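Local atomic coordinates of cytochrome P450 (CYP102L1) (Mycobacterium phage Adler, PDB entry 6N6Q), a protein that probably acts as a haem-thiolate monooxygenase of the cytochrome P450 family, encoded by a bacteriophage, using its bound protoporphyrin IX iron to activate oxygen. Residues Val373-His376 and Ala377-His381; Gly385-Ala388 and Ala389-Lys392; Glu394-Thr398 and Glu399-Lys403. All blocks are in the same frame, centred on the assembly; numbering follows the deposited sequence.

Contact 1 (Val373-His376 and Ala377-His381)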
ATOM      1  N   VAL A 373       0.772 -14.598   7.738  1.00 51.35           N
ATOM      2  CA  VAL A 373      -0.666 -14.396   7.849  1.00 42.20           C
ATOM      3  C   VAL A 373      -1.190 -14.072   6.456  1.00 44.77           C
ATOM      4  O   VAL A 373      -0.858 -13.030   5.885  1.00 44.26           O
ATOM      5  CB  VAL A 373      -1.004 -13.283   8.847  1.00 50.78           C
ATOM      6  CG1 VAL A 373      -2.492 -12.971   8.809  1.00 43.60           C
ATOM      7  CG2 VAL A 373      -0.575 -13.682  10.252  1.00 51.78           C
ATOM      8  N   ASN A 374      -2.000 -14.970   5.899  1.00 47.47           N
ATOM      9  CA  ASN A 374      -2.562 -14.795   4.561  1.00 49.78           C
ATOM     10  C   ASN A 374      -3.845 -13.982   4.689  1.00 51.30           C
ATOM     11  O   ASN A 374      -4.916 -14.530   4.966  1.00 46.96           O
ATOM     12  CB  ASN A 374      -2.815 -16.148   3.903  1.00 45.18           C
ATOM     13  CG  ASN A 374      -3.161 -16.033   2.429  1.00 45.86           C
ATOM     14  OD1 ASN A 374      -3.655 -15.005   1.970  1.00 55.49           O
ATOM     15  ND2 ASN A 374      -2.903 -17.097   1.678  1.00 47.72           N
ATOM     16  N   LEU A 375      -3.737 -12.666   4.485  1.00 49.71           N
ATOM     17  CA  LEU A 375      -4.908 -11.800   4.597  1.00 50.86           C
ATOM     18  C   LEU A 375      -5.903 -12.063   3.475  1.00 48.66           C
ATOM     19  O   LEU A 375      -7.119 -12.032   3.702  1.00 50.00           O
ATOM     20  CB  LEU A 375      -4.486 -10.331   4.592  1.00 45.52           C
ATOM     21  CG  LEU A 375      -3.794  -9.795   5.843  1.00 51.89           C
ATOM     22  CD1 LEU A 375      -3.223  -8.418   5.566  1.00 49.48           C
ATOM     23  CD2 LEU A 375      -4.772  -9.749   7.006  1.00 55.13           C
ATOM     24  N   HIS A 376      -5.410 -12.314   2.260  1.00 44.08           N
ATOM     25  CA  HIS A 376      -6.307 -12.558   1.135  1.00 44.01           C
ATOM     26  C   HIS A 376      -7.195 -13.768   1.390  1.00 49.85           C
ATOM     27  O   HIS A 376      -8.381 -13.762   1.043  1.00 54.07           O
ATOM     28  CB  HIS A 376      -5.507 -12.748  -0.152  1.00 45.78           C
ATOM     29  CG  HIS A 376      -6.327 -13.256  -1.296  1.00 55.47           C
ATOM     30  ND1 HIS A 376      -6.125 -14.495  -1.865  1.00 54.45           N
ATOM     31  CD2 HIS A 376      -7.360 -12.697  -1.970  1.00 46.89           C
ATOM     32  CE1 HIS A 376      -6.993 -14.675  -2.845  1.00 47.10           C
ATOM     33  NE2 HIS A 376      -7.754 -13.598  -2.929  1.00 48.43           N
ATOM     34  N   ALA A 377      -6.639 -14.816   1.998  1.00 50.09           N
ATOM     35  CA  ALA A 377      -7.456 -15.973   2.342  1.00 47.18           C
ATOM     36  C   ALA A 377      -8.354 -15.675   3.535  1.00 52.07           C
ATOM     37  O   ALA A 377      -9.509 -16.115   3.576  1.00 52.93           O
ATOM     38  CB  ALA A 377      -6.562 -17.179   2.626  1.00 45.32           C
ATOM     39  N   ALA A 378      -7.844 -14.919   4.510  1.00 47.70           N
ATOM     40  CA  ALA A 378      -8.630 -14.615   5.701  1.00 49.90           C
ATOM     41  C   ALA A 378      -9.760 -13.640   5.392  1.00 50.73           C
ATOM     42  O   ALA A 378     -10.852 -13.743   5.964  1.00 48.58           O
ATOM     43  CB  ALA A 378      -7.723 -14.057   6.798  1.00 40.92           C
ATOM     44  N   HIS A 379      -9.519 -12.684   4.492  1.00 50.85           N
ATOM     45  CA  HIS A 379     -10.556 -11.713   4.159  1.00 53.59           C
ATOM     46  C   HIS A 379     -11.665 -12.335   3.323  1.00 55.67           C
ATOM     47  O   HIS A 379     -12.815 -11.889   3.390  1.00 55.88           O
ATOM     48  CB  HIS A 379      -9.945 -10.522   3.425  1.00 52.05           C
ATOM     49  CG  HIS A 379      -9.118  -9.632   4.299  1.00 48.74           C
ATOM     50  ND1 HIS A 379      -8.510  -8.488   3.830  1.00 43.20           N
ATOM     51  CD2 HIS A 379      -8.802  -9.717   5.613  1.00 46.42           C
ATOM     52  CE1 HIS A 379      -7.854  -7.906   4.818  1.00 49.66           C
ATOM     53  NE2 HIS A 379      -8.015  -8.631   5.910  1.00 51.02           N
ATOM     54  N   THR A 380     -11.344 -13.354   2.527  1.00 58.85           N
ATOM     55  CA  THR A 380     -12.331 -14.077   1.740  1.00 56.39           C
ATOM     56  C   THR A 380     -12.731 -15.396   2.387  1.00 57.96           C
ATOM     57  O   THR A 380     -13.373 -16.228   1.737  1.00 55.26           O
ATOM     58  CB  THR A 380     -11.800 -14.325   0.326  1.00 50.96           C
ATOM     59  OG1 THR A 380     -10.667 -15.199   0.384  1.00 49.29           O
ATOM     60  CG2 THR A 380     -11.383 -13.013  -0.320  1.00 45.96           C
ATOM     61  N   HIS A 381     -12.369 -15.600   3.652  1.00 54.80           N
ATOM     62  CA  HIS A 381     -12.649 -16.848   4.342  1.00 57.22           C
ATOM     63  C   HIS A 381     -14.155 -17.053   4.502  1.00 66.42           C
ATOM     64  O   HIS A 381     -14.952 -16.113   4.430  1.00 61.46           O
ATOM     65  CB  HIS A 381     -11.958 -16.861   5.708  1.00 58.94           C
ATOM     66  CG  HIS A 381     -12.083 -18.161   6.442  1.00 67.52           C
ATOM     67  ND1 HIS A 381     -12.988 -18.356   7.462  1.00 62.07           N
ATOM     68  CD2 HIS A 381     -11.415 -19.331   6.301  1.00 64.40           C
ATOM     69  CE1 HIS A 381     -12.874 -19.590   7.919  1.00 63.42           C
ATOM     70  NE2 HIS A 381     -11.927 -20.203   7.232  1.00 65.22           N
TER
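Leu375 and His379, one helical turn apart, lie side by side and point the same way. The Leu375 CB rides over a face of the His379 ring, 4.2 Å from its centroid, a CH-pi contact, while Leu375 CD2 comes within 3.6 Å of His379 NE2. The flat imidazole suits this place because it offers a face to the leucine and nitrogens to the surroundings. Ahead of the helix, Asn374 is the N-cap. Its CG swings anti to the backbone N (chi1 -170°), carrying OD1 back over the first turn to accept from Ala377 N at 3.0 Å, with the donor 63° out of the amide plane. Asn374 CG also meets the small Ala377 CB at 3.6 Å. Past the last turn, Thr380 OG1 donates to His376 O at 2.8 Å, within the carbonyl plane, and Thr380 N adds a weak bond to the same oxygen. The ring of His376 meets that of Trp342, and its ND1 bonds to Thr40 OG1. His379 NE2 bonds to Lys410 N and ND1, weakly, to the Leu339 carbonyl, a pairing that would suit a neutral imidazole with its proton on ND1.

Contact 2 (Gly385-Ala388 and Ala389-Lys392)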
ATOM      1  N   GLY A 385     -19.313 -15.179   5.714  1.00 67.59           N
ATOM      2  CA  GLY A 385     -20.606 -15.508   5.168  1.00 65.37           C
ATOM      3  C   GLY A 385     -20.497 -16.255   3.855  1.00 67.84           C
ATOM      4  O   GLY A 385     -19.418 -16.365   3.263  1.00 69.94           O
ATOM      5  N   PRO A 386     -21.624 -16.785   3.371  1.00 69.21           N
ATOM      6  CA  PRO A 386     -21.599 -17.546   2.112  1.00 66.64           C
ATOM      7  C   PRO A 386     -21.356 -16.692   0.878  1.00 61.91           C
ATOM      8  O   PRO A 386     -21.078 -17.253  -0.189  1.00 63.09           O
ATOM      9  CB  PRO A 386     -22.988 -18.195   2.068  1.00 61.55           C
ATOM     10  CG  PRO A 386     -23.848 -17.281   2.875  1.00 57.96           C
ATOM     11  CD  PRO A 386     -22.970 -16.740   3.969  1.00 62.28           C
ATOM     12  N   ASP A 387     -21.449 -15.368   0.985  1.00 62.71           N
ATOM     13  CA  ASP A 387     -21.238 -14.461  -0.139  1.00 65.96           C
ATOM     14  C   ASP A 387     -19.916 -13.711  -0.009  1.00 64.23           C
ATOM     15  O   ASP A 387     -19.821 -12.524  -0.330  1.00 64.18           O
ATOM     16  CB  ASP A 387     -22.399 -13.476  -0.263  1.00 67.03           C
ATOM     17  CG  ASP A 387     -22.585 -12.628   0.984  1.00 73.38           C
ATOM     18  OD1 ASP A 387     -21.946 -12.927   2.016  1.00 69.67           O
ATOM     19  OD2 ASP A 387     -23.370 -11.658   0.929  1.00 73.63           O
ATOM     20  N   ALA A 388     -18.876 -14.404   0.462  1.00 59.40           N
ATOM     21  CA  ALA A 388     -17.591 -13.756   0.701  1.00 57.72           C
ATOM     22  C   ALA A 388     -16.878 -13.370  -0.588  1.00 57.24           C
ATOM     23  O   ALA A 388     -15.995 -12.506  -0.555  1.00 57.72           O
ATOM     24  CB  ALA A 388     -16.693 -14.666   1.539  1.00 63.25           C
ATOM     25  N   ALA A 389     -17.236 -13.981  -1.713  1.00 52.97           N
ATOM     26  CA  ALA A 389     -16.604 -13.684  -2.990  1.00 52.42           C
ATOM     27  C   ALA A 389     -17.282 -12.547  -3.742  1.00 62.73           C
ATOM     28  O   ALA A 389     -16.828 -12.188  -4.834  1.00 68.24           O
ATOM     29  CB  ALA A 389     -16.578 -14.937  -3.870  1.00 42.87           C
ATOM     30  N   GLU A 390     -18.349 -11.974  -3.194  1.00 61.64           N
ATOM     31  CA  GLU A 390     -19.081 -10.901  -3.848  1.00 63.86           C
ATOM     32  C   GLU A 390     -18.627  -9.546  -3.320  1.00 57.76           C
ATOM     33  O   GLU A 390     -18.258  -9.405  -2.151  1.00 51.60           O
ATOM     34  CB  GLU A 390     -20.588 -11.058  -3.634  1.00 65.51           C
ATOM     35  CG  GLU A 390     -21.116 -12.459  -3.894  1.00 74.49           C
ATOM     36  CD  GLU A 390     -22.630 -12.536  -3.817  1.00 85.69           C
ATOM     37  OE1 GLU A 390     -23.234 -13.244  -4.652  1.00 95.23           O
ATOM     38  OE2 GLU A 390     -23.219 -11.882  -2.928  1.00 81.86           O
ATOM     39  N   PHE A 391     -18.657  -8.545  -4.198  1.00 56.87           N
ATOM     40  CA  PHE A 391     -18.349  -7.166  -3.822  1.00 58.71           C
ATOM     41  C   PHE A 391     -19.632  -6.528  -3.300  1.00 60.15           C
ATOM     42  O   PHE A 391     -20.528  -6.186  -4.075  1.00 57.99           O
ATOM     43  CB  PHE A 391     -17.776  -6.394  -5.005  1.00 55.37           C
ATOM     44  CG  PHE A 391     -17.368  -4.987  -4.672  1.00 54.31           C
ATOM     45  CD1 PHE A 391     -16.137  -4.727  -4.093  1.00 61.85           C
ATOM     46  CD2 PHE A 391     -18.212  -3.922  -4.941  1.00 60.42           C
ATOM     47  CE1 PHE A 391     -15.756  -3.433  -3.783  1.00 60.37           C
ATOM     48  CE2 PHE A 391     -17.836  -2.627  -4.635  1.00 61.11           C
ATOM     49  CZ  PHE A 391     -16.607  -2.382  -4.054  1.00 51.77           C
ATOM     50  N   LYS A 392     -19.727  -6.383  -1.980  1.00 59.50           N
ATOM     51  CA  LYS A 392     -20.906  -5.808  -1.334  1.00 62.12           C
ATOM     52  C   LYS A 392     -20.435  -4.815  -0.279  1.00 60.61           C
ATOM     53  O   LYS A 392     -20.072  -5.216   0.839  1.00 58.06           O
ATOM     54  CB  LYS A 392     -21.790  -6.889  -0.717  1.00 60.26           C
ATOM     55  CG  LYS A 392     -22.168  -8.008  -1.675  1.00 64.94           C
ATOM     56  CD  LYS A 392     -23.008  -9.081  -0.994  1.00 75.21           C
ATOM     57  CE  LYS A 392     -24.418  -8.590  -0.709  1.00 77.15           C
ATOM     58  NZ  LYS A 392     -25.305  -9.702  -0.267  1.00 77.27           N
TER
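Asp387 and Lys392 form the salt bridge of this surface turn, OD2 and NZ standing 3.0 Å apart. The two side chains cross at about a right angle, and the ammonium meets OD2 nearly along its C-O axis. Lys392 CD already lies 3.2 Å from Asp387 OD2, and a bend at chi3 (72°) turns CE and NZ from there toward the same oxygen. The second carboxylate oxygen, OD1, is bridged to Arg395, and so one aspartate serves two cations. Glu390 brings a like charge close, its OE2 lying 3.9 Å from Asp387 OD2 with the carboxylate planes 54° apart; the neighbouring lysine and arginine probably soften the repulsion.

Among backbone bonds, Glu390 N donates to Asp387 O at 3.3 Å, closing a type I turn over Ala388 and Ala389. A preceding type I turn runs from Gly385 to Ala388, closed by a weak bond. Gly385 has a positive phi (98°) that a side chain would tolerate poorly, and Pro386 has its ring-restricted phi where the turn wants it. Ala388 O accepts from Arg340 and Lys392 N donates to Glu337, two residues of the ExxR motif.

As for packing, buried Ala388 has the small methyl that fits against the carbonyl oxygens of Thr380 and His381, while Ala389 is exposed. Glu390 OE2 lies 3.2 Å from Asp387 CB, and Phe391 turns away to stack on Phe293. The arrangement thus belongs to the cytochrome P450 segment that leads, beside the ExxR motif, to the arginine of the Glu-Arg-Arg triad.

Contact 3 (Glu394-Thr398 and Glu399-Lys403); sequences ERMST and ENRRK
Ser397 and Asn400 meet where a short helix begins. Ser397 is the N-cap: its OG accepts from Asn400 N at 3.1 Å, satisfying an amide in the first turn that has no carbonyl behind it in the helix. The hydroxyl sits between the backbone N and the carbonyl carbon (chi1 70°), which folds it back over that turn, and its own proton goes to Glu394 O in a weak bond of 3.3 Å. Serine suits the place because one small group both accepts and donates.

Glu394 O is a busy acceptor. Besides the hydroxyl it receives a weak bond from Ser397 N, and the amide nitrogen ND2 of Asn400 stands 2.7 Å from it. The Asn400 side chain packs back across the turn, its CG 3.1 Å from Ser397 OG.

Two backbone bonds carry the helix on. Arg401 N donates to Ser397 O at 3.1 Å, and Arg402 N to Thr398 O at 3.2 Å.

Met396 and Arg401 touch through aliphatic parts, CE lying 3.9 Å from CD, with the thioether chain bent at both chi2 and chi3 to get there. The Arg401 NE has a weak bond to His407 NE2.

Arg395 points away from the helix and spends its guanidinium on other parts of the fold. Its strongest partner is Glu337, which forms a salt bridge with NE; NH2 bonds weakly to Glu390 O, and NH1 is left to Asp387. An arginine suits this place because its one flat group can serve all three.

The N-cap is the classic serine cap; its place, just after Arg395, which joins Glu337 and Arg340 in the family's Glu-Arg-Arg triad, is consistent with the start of the P450 meander.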
ATOM      1  N   GLU A 394     -21.997  -2.727   1.648  1.00 60.39           N
ATOM      2  CA  GLU A 394     -22.792  -2.677   2.870  1.00 60.87           C
ATOM      3  C   GLU A 394     -22.356  -3.725   3.887  1.00 64.36           C
ATOM      4  O   GLU A 394     -22.691  -3.604   5.071  1.00 58.37           O
ATOM      5  CB  GLU A 394     -24.278  -2.851   2.545  1.00 63.10           C
ATOM      6  CG  GLU A 394     -24.928  -1.642   1.880  1.00 70.07           C
ATOM      7  CD  GLU A 394     -24.855  -1.683   0.362  1.00 81.61           C
ATOM      8  OE1 GLU A 394     -23.989  -2.407  -0.182  1.00 68.16           O
ATOM      9  OE2 GLU A 394     -25.673  -0.994  -0.287  1.00 69.29           O
ATOM     10  N   ARG A 395     -21.614  -4.744   3.449  1.00 57.57           N
ATOM     11  CA  ARG A 395     -21.103  -5.756   4.367  1.00 61.78           C
ATOM     12  C   ARG A 395     -20.169  -5.158   5.410  1.00 63.05           C
ATOM     13  O   ARG A 395     -20.161  -5.605   6.563  1.00 64.72           O
ATOM     14  CB  ARG A 395     -20.377  -6.843   3.573  1.00 69.06           C
ATOM     15  CG  ARG A 395     -19.663  -7.884   4.413  1.00 64.82           C
ATOM     16  CD  ARG A 395     -18.479  -8.466   3.658  1.00 62.40           C
ATOM     17  NE  ARG A 395     -18.769  -8.662   2.240  1.00 58.29           N
ATOM     18  CZ  ARG A 395     -19.438  -9.700   1.747  1.00 64.00           C
ATOM     19  NH1 ARG A 395     -19.900 -10.642   2.561  1.00 60.42           N
ATOM     20  NH2 ARG A 395     -19.650  -9.796   0.442  1.00 59.65           N
ATOM     21  N   MET A 396     -19.386  -4.148   5.033  1.00 58.46           N
ATOM     22  CA  MET A 396     -18.338  -3.619   5.896  1.00 63.73           C
ATOM     23  C   MET A 396     -18.847  -2.616   6.924  1.00 64.22           C
ATOM     24  O   MET A 396     -18.032  -1.917   7.537  1.00 68.41           O
ATOM     25  CB  MET A 396     -17.234  -2.982   5.047  1.00 57.97           C
ATOM     26  CG  MET A 396     -16.583  -3.944   4.070  1.00 55.88           C
ATOM     27  SD  MET A 396     -15.955  -5.429   4.882  1.00 59.97           S
ATOM     28  CE  MET A 396     -14.690  -4.729   5.942  1.00 57.38           C
ATOM     29  N   SER A 397     -20.158  -2.527   7.134  1.00 65.14           N
ATOM     30  CA  SER A 397     -20.680  -1.660   8.178  1.00 67.57           C
ATOM     31  C   SER A 397     -20.430  -2.275   9.553  1.00 73.24           C
ATOM     32  O   SER A 397     -20.218  -3.483   9.697  1.00 71.64           O
ATOM     33  CB  SER A 397     -22.175  -1.414   7.978  1.00 64.17           C
ATOM     34  OG  SER A 397     -22.924  -2.588   8.238  1.00 68.69           O
ATOM     35  N   THR A 398     -20.461  -1.419  10.577  1.00 77.69           N
ATOM     36  CA  THR A 398     -20.198  -1.883  11.936  1.00 77.98           C
ATOM     37  C   THR A 398     -21.260  -2.869  12.408  1.00 75.97           C
ATOM     38  O   THR A 398     -20.946  -3.816  13.139  1.00 79.96           O
ATOM     39  CB  THR A 398     -20.112  -0.689  12.890  1.00 81.80           C
ATOM     40  OG1 THR A 398     -19.105   0.222  12.430  1.00 69.43           O
ATOM     41  CG2 THR A 398     -19.757  -1.148  14.297  1.00 83.73           C
ATOM     42  N   GLU A 399     -22.513  -2.679  11.992  1.00 79.56           N
ATOM     43  CA  GLU A 399     -23.570  -3.596  12.410  1.00 80.85           C
ATOM     44  C   GLU A 399     -23.487  -4.921  11.663  1.00 77.87           C
ATOM     45  O   GLU A 399     -23.662  -5.987  12.264  1.00 83.85           O
ATOM     46  CB  GLU A 399     -24.941  -2.952  12.207  1.00 82.77           C
ATOM     47  CG  GLU A 399     -25.235  -1.794  13.145  1.00 92.73           C
ATOM     48  CD  GLU A 399     -25.074  -2.172  14.605  1.00 98.40           C
ATOM     49  OE1 GLU A 399     -24.276  -1.513  15.308  1.00101.67           O
ATOM     50  OE2 GLU A 399     -25.735  -3.135  15.049  1.00 93.53           O
ATOM     51  N   ASN A 400     -23.226  -4.878  10.353  1.00 69.93           N
ATOM     52  CA  ASN A 400     -23.178  -6.109   9.570  1.00 76.54           C
ATOM     53  C   ASN A 400     -21.991  -6.984   9.954  1.00 77.35           C
ATOM     54  O   ASN A 400     -22.062  -8.211   9.827  1.00 78.64           O
ATOM     55  CB  ASN A 400     -23.132  -5.785   8.077  1.00 71.75           C
ATOM     56  CG  ASN A 400     -24.446  -5.233   7.560  1.00 68.95           C
ATOM     57  OD1 ASN A 400     -25.332  -4.881   8.337  1.00 79.61           O
ATOM     58  ND2 ASN A 400     -24.577  -5.154   6.241  1.00 63.03           N
ATOM     59  N   ARG A 401     -20.895  -6.379  10.420  1.00 73.71           N
ATOM     60  CA  ARG A 401     -19.732  -7.159  10.821  1.00 71.19           C
ATOM     61  C   ARG A 401     -19.860  -7.694  12.240  1.00 70.71           C
ATOM     62  O   ARG A 401     -19.235  -8.707  12.574  1.00 70.85           O
ATOM     63  CB  ARG A 401     -18.462  -6.318  10.699  1.00 70.20           C
ATOM     64  CG  ARG A 401     -18.028  -6.039   9.273  1.00 71.43           C
ATOM     65  CD  ARG A 401     -16.741  -5.238   9.278  1.00 70.99           C
ATOM     66  NE  ARG A 401     -15.799  -5.779  10.253  1.00 79.15           N
ATOM     67  CZ  ARG A 401     -14.700  -5.154  10.660  1.00 80.79           C
ATOM     68  NH1 ARG A 401     -14.401  -3.956  10.175  1.00 61.24           N
ATOM     69  NH2 ARG A 401     -13.905  -5.727  11.557  1.00 65.21           N
ATOM     70  N   ARG A 402     -20.652  -7.031  13.084  1.00 77.35           N
ATOM     71  CA  ARG A 402     -20.907  -7.539  14.427  1.00 80.74           C
ATOM     72  C   ARG A 402     -21.722  -8.827  14.401  1.00 74.45           C
ATOM     73  O   ARG A 402     -21.723  -9.569  15.389  1.00 74.48           O
ATOM     74  CB  ARG A 402     -21.613  -6.462  15.255  1.00 77.76           C
ATOM     75  CG  ARG A 402     -21.711  -6.758  16.741  1.00 90.60           C
ATOM     76  CD  ARG A 402     -21.679  -5.474  17.555  1.00 92.49           C
ATOM     77  NE  ARG A 402     -22.026  -5.694  18.956  1.00102.43           N
ATOM     78  CZ  ARG A 402     -21.797  -4.816  19.929  1.00104.24           C
ATOM     79  NH1 ARG A 402     -21.206  -3.660  19.656  1.00 96.64           N
ATOM     80  NH2 ARG A 402     -22.149  -5.096  21.176  1.00107.22           N
ATOM     81  N   LYS A 403     -22.392  -9.116  13.288  1.00 79.80           N
ATOM     82  CA  LYS A 403     -23.203 -10.314  13.124  1.00 77.40           C
ATOM     83  C   LYS A 403     -22.406 -11.504  12.607  1.00 76.33           C
ATOM     84  O   LYS A 403     -23.006 -12.507  12.205  1.00 75.68           O
ATOM     85  CB  LYS A 403     -24.369 -10.026  12.174  1.00 71.94           C
ATOM     86  CG  LYS A 403     -25.270  -8.886  12.620  1.00 75.37           C
ATOM     87  CD  LYS A 403     -25.899  -8.172  11.431  1.00 81.82           C
ATOM     88  CE  LYS A 403     -26.657  -9.129  10.529  1.00 90.47           C
ATOM     89  NZ  LYS A 403     -27.369  -8.406   9.438  1.00 85.54           N
TER

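Overall arrangement
Along the chain the three contacts follow in series, each closing its own few residues, and none nests in or crosses another. Contact 1 turns the end of strand 370-374 into helix 375-379, joining the mixed sheet to helix 35-43 and approaching the haem through Leu375. Contact 2 folds the loop that follows; it touches contact 1 where Ala388 CB packs on the carbonyl oxygens of Thr380 and His381. Contact 3 opens helix 398-402 and is tied to contact 2 through Arg395. Contacts 1 and 3 do not touch, their nearest atoms lying about 7 Å apart, yet Arg340 of helix 329-341 reaches both His379 and Met396.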